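Long-range contact in Exo-beta-1,4-mannosidase (Rhizomucor miehei, PDB 4LYP), which hydrolyses beta-mannosides, probably releasing mannose from the non-reducing ends of beta-1,4-linked chains, and also has transglycosylation activity: residues A[96-108]-A[112-124]. Numbering follows the deposited sequence. Where two conformers were deposited one is given.
Sequences LRVMASSEGPDDQ and MRPSMMPQPGKYN
E103 and M117 form a single beta bridge, in which M117 N donates to S102 O (2.8 Å) and G104 N returns a bond to M117 O (3.0 Å). Beyond this bridge, the hydrogen bonds between the segments all involve side chains, which bind backbone atoms and, in one case, each other. D106 reaches across to S115. Its CG lies anti to the carbonyl carbon (chi1 -69°), which carries the carboxylate to S115, where OD1 receives both S115 N (2.9 Å) and S115 OG (2.8 Å) on its syn side, the two donors arriving from opposite faces of the carboxylate plane. Water 4 donates a third hydrogen bond to OD1 and another to M112 O, and water 3 joins OD2 to S115 O and N124 ND2. The backbone of D106 works as well: R113, its chain bent at chi3 (-65°), sends NE to D106 O at 2.8 Å, though the bond is far from straight. S102 OG accepts M116 N at 2.8 Å in a much straighter bond (164°) and meets water 1, which also donates to P114 O. Toward the barrel the contact turns apolar, as the methyl CE of M112 touches S102 CB at 3.9 Å while the extended M116 lays its sulfur against S101 CA. These residues belong to strand 95-99 of the TIM barrel and the long loop that leads from it to helix 125-140; helix 65-69 packs on S102 and M112, H208 of helix 197-213 touches M116, and N124 caps helix 125-140 through V127 N.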
loop_
_atom_site.group_PDB
_atom_site.type_symbol
_atom_site.label_atom_id
_atom_site.label_comp_id
_atom_site.label_asym_id
_atom_site.label_seq_id
_atom_site.Cartn_x
_atom_site.Cartn_y
_atom_site.Cartn_z
ATOM N N LEU A 96 3.734 8.430 -0.492
ATOM C CA LEU A 96 2.790 7.544 -1.201
ATOM C C LEU A 96 3.323 6.112 -1.137
ATOM O O LEU A 96 4.482 5.839 -1.438
ATOM C CB LEU A 96 2.627 7.908 -2.682
ATOM C CG LEU A 96 2.163 9.362 -2.921
ATOM C CD1 LEU A 96 2.023 9.572 -4.422
ATOM C CD2 LEU A 96 0.814 9.667 -2.224
ATOM N N ARG A 97 2.429 5.212 -0.719
ATOM C CA ARG A 97 2.669 3.760 -0.856
ATOM C C ARG A 97 2.177 3.375 -2.236
ATOM O O ARG A 97 1.007 3.592 -2.557
ATOM C CB ARG A 97 1.991 3.017 0.289
ATOM C CG ARG A 97 2.190 1.518 0.190
ATOM C CD ARG A 97 1.858 0.868 1.518
ATOM N NE ARG A 97 1.882 -0.610 1.428
ATOM C CZ ARG A 97 0.832 -1.411 1.316
ATOM N NH1 ARG A 97 -0.380 -0.922 1.086
ATOM N NH2 ARG A 97 1.025 -2.729 1.345
ATOM N N VAL A 98 3.077 2.857 -3.054
ATOM C CA VAL A 98 2.830 2.630 -4.458
ATOM C C VAL A 98 3.142 1.158 -4.783
ATOM O O VAL A 98 3.850 0.492 -4.064
ATOM C CB VAL A 98 3.590 3.616 -5.370
ATOM C CG1 VAL A 98 3.234 5.041 -4.974
ATOM C CG2 VAL A 98 5.068 3.360 -5.342
ATOM N N MET A 99 2.621 0.733 -5.908
ATOM C CA MET A 99 2.863 -0.633 -6.352
ATOM C C MET A 99 3.900 -0.638 -7.481
ATOM O O MET A 99 3.744 -0.065 -8.490
ATOM C CB MET A 99 1.536 -1.265 -6.791
ATOM C CG MET A 99 1.605 -2.756 -7.152
ATOM S SD MET A 99 2.422 -3.901 -5.956
ATOM C CE MET A 99 1.024 -4.965 -6.093
ATOM N N ALA A 100 4.995 -1.339 -7.219
ATOM C CA ALA A 100 6.137 -1.446 -8.116
ATOM C C ALA A 100 6.242 -2.886 -8.664
ATOM O O ALA A 100 7.358 -3.428 -8.836
ATOM C CB ALA A 100 7.401 -1.021 -7.462
ATOM N N SER A 101 5.084 -3.486 -8.923
ATOM C CA SER A 101 5.012 -4.806 -9.520
ATOM C C SER A 101 3.601 -4.933 -10.101
ATOM O O SER A 101 2.673 -4.284 -9.625
ATOM C CB SER A 101 5.244 -5.908 -8.482
ATOM O OG SER A 101 4.154 -6.045 -7.585
ATOM N N SER A 102 3.496 -5.812 -11.103
ATOM C CA SER A 102 2.188 -6.373 -11.517
ATOM C C SER A 102 2.509 -7.427 -12.553
ATOM O O SER A 102 3.262 -7.185 -13.482
ATOM C CB SER A 102 1.198 -5.347 -12.007
ATOM O OG SER A 102 1.685 -4.637 -13.067
ATOM N N GLU A 103 1.868 -8.574 -12.412
ATOM C CA GLU A 103 2.174 -9.731 -13.214
ATOM C C GLU A 103 1.043 -10.031 -14.171
ATOM O O GLU A 103 -0.151 -9.958 -13.817
ATOM C CB GLU A 103 2.494 -10.942 -12.323
ATOM C CG GLU A 103 3.798 -10.780 -11.547
ATOM C CD GLU A 103 3.654 -9.913 -10.279
ATOM O OE1 GLU A 103 2.718 -10.020 -9.517
ATOM O OE2 GLU A 103 4.655 -9.155 -10.045
ATOM N N GLY A 104 1.406 -10.441 -15.403
ATOM C CA GLY A 104 0.443 -10.990 -16.365
ATOM C C GLY A 104 0.238 -12.487 -16.130
ATOM O O GLY A 104 0.593 -13.005 -15.052
ATOM N N PRO A 105 -0.315 -13.222 -17.081
ATOM C CA PRO A 105 -0.713 -12.722 -18.433
ATOM C C PRO A 105 -1.897 -11.743 -18.393
ATOM O O PRO A 105 -2.661 -11.694 -17.401
ATOM C CB PRO A 105 -1.067 -14.013 -19.171
ATOM C CG PRO A 105 -1.437 -14.966 -18.156
ATOM C CD PRO A 105 -0.602 -14.689 -16.923
ATOM N N ASP A 106 -2.076 -11.013 -19.486
ATOM C CA ASP A 106 -3.013 -9.901 -19.532
ATOM C C ASP A 106 -4.423 -10.304 -19.941
ATOM O O ASP A 106 -5.259 -9.446 -20.235
ATOM C CB ASP A 106 -2.483 -8.822 -20.512
ATOM C CG ASP A 106 -1.200 -8.116 -19.950
ATOM O OD1 ASP A 106 -1.276 -7.763 -18.740
ATOM O OD2 ASP A 106 -0.248 -7.932 -20.675
ATOM N N ASP A 107 -4.737 -11.616 -19.909
ATOM C CA ASP A 107 -6.075 -12.122 -20.149
ATOM C C ASP A 107 -6.731 -12.564 -18.846
ATOM O O ASP A 107 -7.716 -13.361 -18.889
ATOM C CB ASP A 107 -6.028 -13.290 -21.173
ATOM C CG ASP A 107 -5.322 -14.488 -20.644
ATOM O OD1 ASP A 107 -4.605 -14.453 -19.619
ATOM O OD2 ASP A 107 -5.386 -15.575 -21.312
ATOM N N GLN A 108 -6.237 -12.137 -17.692
ATOM C CA GLN A 108 -6.767 -12.610 -16.407
ATOM C C GLN A 108 -7.741 -11.581 -15.821
ATOM O O GLN A 108 -7.519 -10.384 -15.862
ATOM C CB GLN A 108 -5.662 -12.854 -15.411
ATOM C CG GLN A 108 -4.696 -13.995 -15.893
ATOM C CD GLN A 108 -5.444 -15.312 -15.974
ATOM O OE1 GLN A 108 -5.975 -15.790 -14.960
ATOM N NE2 GLN A 108 -5.492 -15.890 -17.168
ATOM N N MET A 112 -4.761 -5.632 -12.462
ATOM C CA MET A 112 -4.287 -4.489 -13.210
ATOM C C MET A 112 -3.889 -4.887 -14.602
ATOM O O MET A 112 -3.176 -5.872 -14.809
ATOM C CB MET A 112 -3.037 -3.971 -12.507
ATOM C CG MET A 112 -3.350 -3.400 -11.088
ATOM S SD MET A 112 -1.951 -3.463 -9.904
ATOM C CE MET A 112 -0.784 -2.278 -10.569
ATOM N N ARG A 113 -4.309 -4.099 -15.580
ATOM C CA ARG A 113 -4.006 -4.359 -16.974
ATOM C C ARG A 113 -3.704 -3.013 -17.659
ATOM O O ARG A 113 -4.436 -2.041 -17.441
ATOM C CB ARG A 113 -5.219 -5.032 -17.692
ATOM C CG ARG A 113 -4.882 -5.556 -19.085
ATOM C CD ARG A 113 -6.086 -6.062 -19.838
ATOM N NE ARG A 113 -6.685 -7.223 -19.215
ATOM C CZ ARG A 113 -7.924 -7.430 -18.785
ATOM N NH1 ARG A 113 -8.801 -6.448 -18.842
ATOM N NH2 ARG A 113 -8.287 -8.661 -18.328
ATOM N N PRO A 114 -2.709 -2.940 -18.537
ATOM C CA PRO A 114 -1.753 -4.016 -18.804
ATOM C C PRO A 114 -0.773 -4.187 -17.606
ATOM O O PRO A 114 -0.488 -3.199 -16.880
ATOM C CB PRO A 114 -1.012 -3.521 -20.085
ATOM C CG PRO A 114 -1.086 -1.999 -19.973
ATOM C CD PRO A 114 -2.371 -1.688 -19.257
ATOM N N SER A 115 -0.281 -5.405 -17.441
ATOM C CA SER A 115 0.669 -5.713 -16.401
ATOM C C SER A 115 2.070 -5.113 -16.712
ATOM O O SER A 115 2.472 -4.947 -17.874
ATOM C CB SER A 115 0.779 -7.213 -16.233
ATOM O OG SER A 115 1.201 -7.882 -17.425
ATOM N N MET A 116 2.793 -4.860 -15.629
ATOM C CA MET A 116 4.194 -4.438 -15.766
ATOM C C MET A 116 5.100 -5.564 -16.330
ATOM O O MET A 116 6.013 -5.321 -17.088
ATOM C CB MET A 116 4.663 -4.003 -14.374
ATOM C CG MET A 116 6.028 -3.406 -14.271
ATOM S SD MET A 116 6.496 -3.292 -12.551
ATOM C CE MET A 116 7.846 -2.105 -12.682
ATOM N N MET A 117 4.802 -6.785 -15.842
ATOM C CA MET A 117 5.654 -7.953 -16.154
ATOM C C MET A 117 4.717 -9.071 -16.662
ATOM O O MET A 117 4.275 -9.955 -15.922
ATOM C CB MET A 117 6.441 -8.384 -14.958
ATOM C CG MET A 117 7.481 -9.428 -15.302
ATOM S SD MET A 117 8.611 -9.916 -13.984
ATOM C CE MET A 117 7.571 -10.924 -12.942
ATOM N N PRO A 118 4.422 -9.047 -17.984
ATOM C CA PRO A 118 3.453 -10.011 -18.521
ATOM C C PRO A 118 3.896 -11.492 -18.488
ATOM O O PRO A 118 3.046 -12.373 -18.413
ATOM C CB PRO A 118 3.188 -9.524 -20.004
ATOM C CG PRO A 118 4.420 -8.650 -20.272
ATOM C CD PRO A 118 4.696 -7.960 -18.940
ATOM N N GLN A 119 5.207 -11.714 -18.515
ATOM C CA GLN A 119 5.784 -13.055 -18.312
ATOM C C GLN A 119 7.035 -12.806 -17.488
ATOM O O GLN A 119 7.615 -11.728 -17.527
ATOM C CB GLN A 119 6.194 -13.706 -19.698
ATOM C CG GLN A 119 5.045 -13.936 -20.627
ATOM C CD GLN A 119 5.512 -14.606 -21.915
ATOM O OE1 GLN A 119 5.923 -13.946 -22.818
ATOM N NE2 GLN A 119 5.456 -15.934 -21.950
ATOM N N PRO A 120 7.563 -13.831 -16.797
ATOM C CA PRO A 120 8.766 -13.606 -15.967
ATOM C C PRO A 120 9.908 -12.981 -16.717
ATOM O O PRO A 120 10.299 -13.536 -17.771
ATOM C CB PRO A 120 9.098 -15.009 -15.442
ATOM C CG PRO A 120 7.769 -15.724 -15.457
ATOM C CD PRO A 120 7.086 -15.215 -16.703
ATOM N N GLY A 121 10.431 -11.875 -16.237
ATOM C CA GLY A 121 11.580 -11.223 -16.836
ATOM C C GLY A 121 11.299 -10.470 -18.110
ATOM O O GLY A 121 12.218 -9.863 -18.673
ATOM N N LYS A 122 10.035 -10.425 -18.528
ATOM C CA LYS A 122 9.658 -9.674 -19.774
ATOM C C LYS A 122 8.734 -8.545 -19.331
ATOM O O LYS A 122 7.713 -8.797 -18.692
ATOM C CB LYS A 122 8.953 -10.623 -20.734
ATOM C CG LYS A 122 9.927 -11.661 -21.272
ATOM C CD LYS A 122 10.925 -11.039 -22.298
ATOM C CE LYS A 122 11.680 -12.065 -23.139
ATOM N NZ LYS A 122 11.207 -12.125 -24.562
ATOM N N TYR A 123 9.118 -7.343 -19.636
ATOM C CA TYR A 123 8.457 -6.175 -19.103
ATOM C C TYR A 123 7.710 -5.404 -20.198
ATOM O O TYR A 123 8.129 -5.351 -21.373
ATOM C CB TYR A 123 9.443 -5.225 -18.408
ATOM C CG TYR A 123 9.884 -5.802 -17.092
ATOM C CD1 TYR A 123 9.187 -5.502 -15.912
ATOM C CD2 TYR A 123 10.981 -6.702 -16.996
ATOM C CE1 TYR A 123 9.555 -6.083 -14.737
ATOM C CE2 TYR A 123 11.354 -7.295 -15.813
ATOM C CZ TYR A 123 10.635 -6.977 -14.659
ATOM O OH TYR A 123 10.986 -7.516 -13.473
ATOM N N ASN A 124 6.605 -4.776 -19.799
ATOM C CA ASN A 124 5.903 -3.808 -20.641
ATOM C C ASN A 124 6.542 -2.460 -20.340
ATOM O O ASN A 124 6.312 -1.862 -19.286
ATOM C CB ASN A 124 4.404 -3.812 -20.277
ATOM C CG ASN A 124 3.605 -2.957 -21.170
ATOM O OD1 ASN A 124 4.064 -1.841 -21.545
ATOM N ND2 ASN A 124 2.375 -3.378 -21.513
HETATM O O HOH W 1 -0.072 -2.973 -14.108
HETATM O O HOH W 2 -1.539 -7.359 -12.868
HETATM O O HOH W 3 1.626 -5.937 -20.325
HETATM O O HOH W 4 -2.944 -8.040 -16.528
HETATM O O HOH W 5 -5.329 -9.365 -17.196
#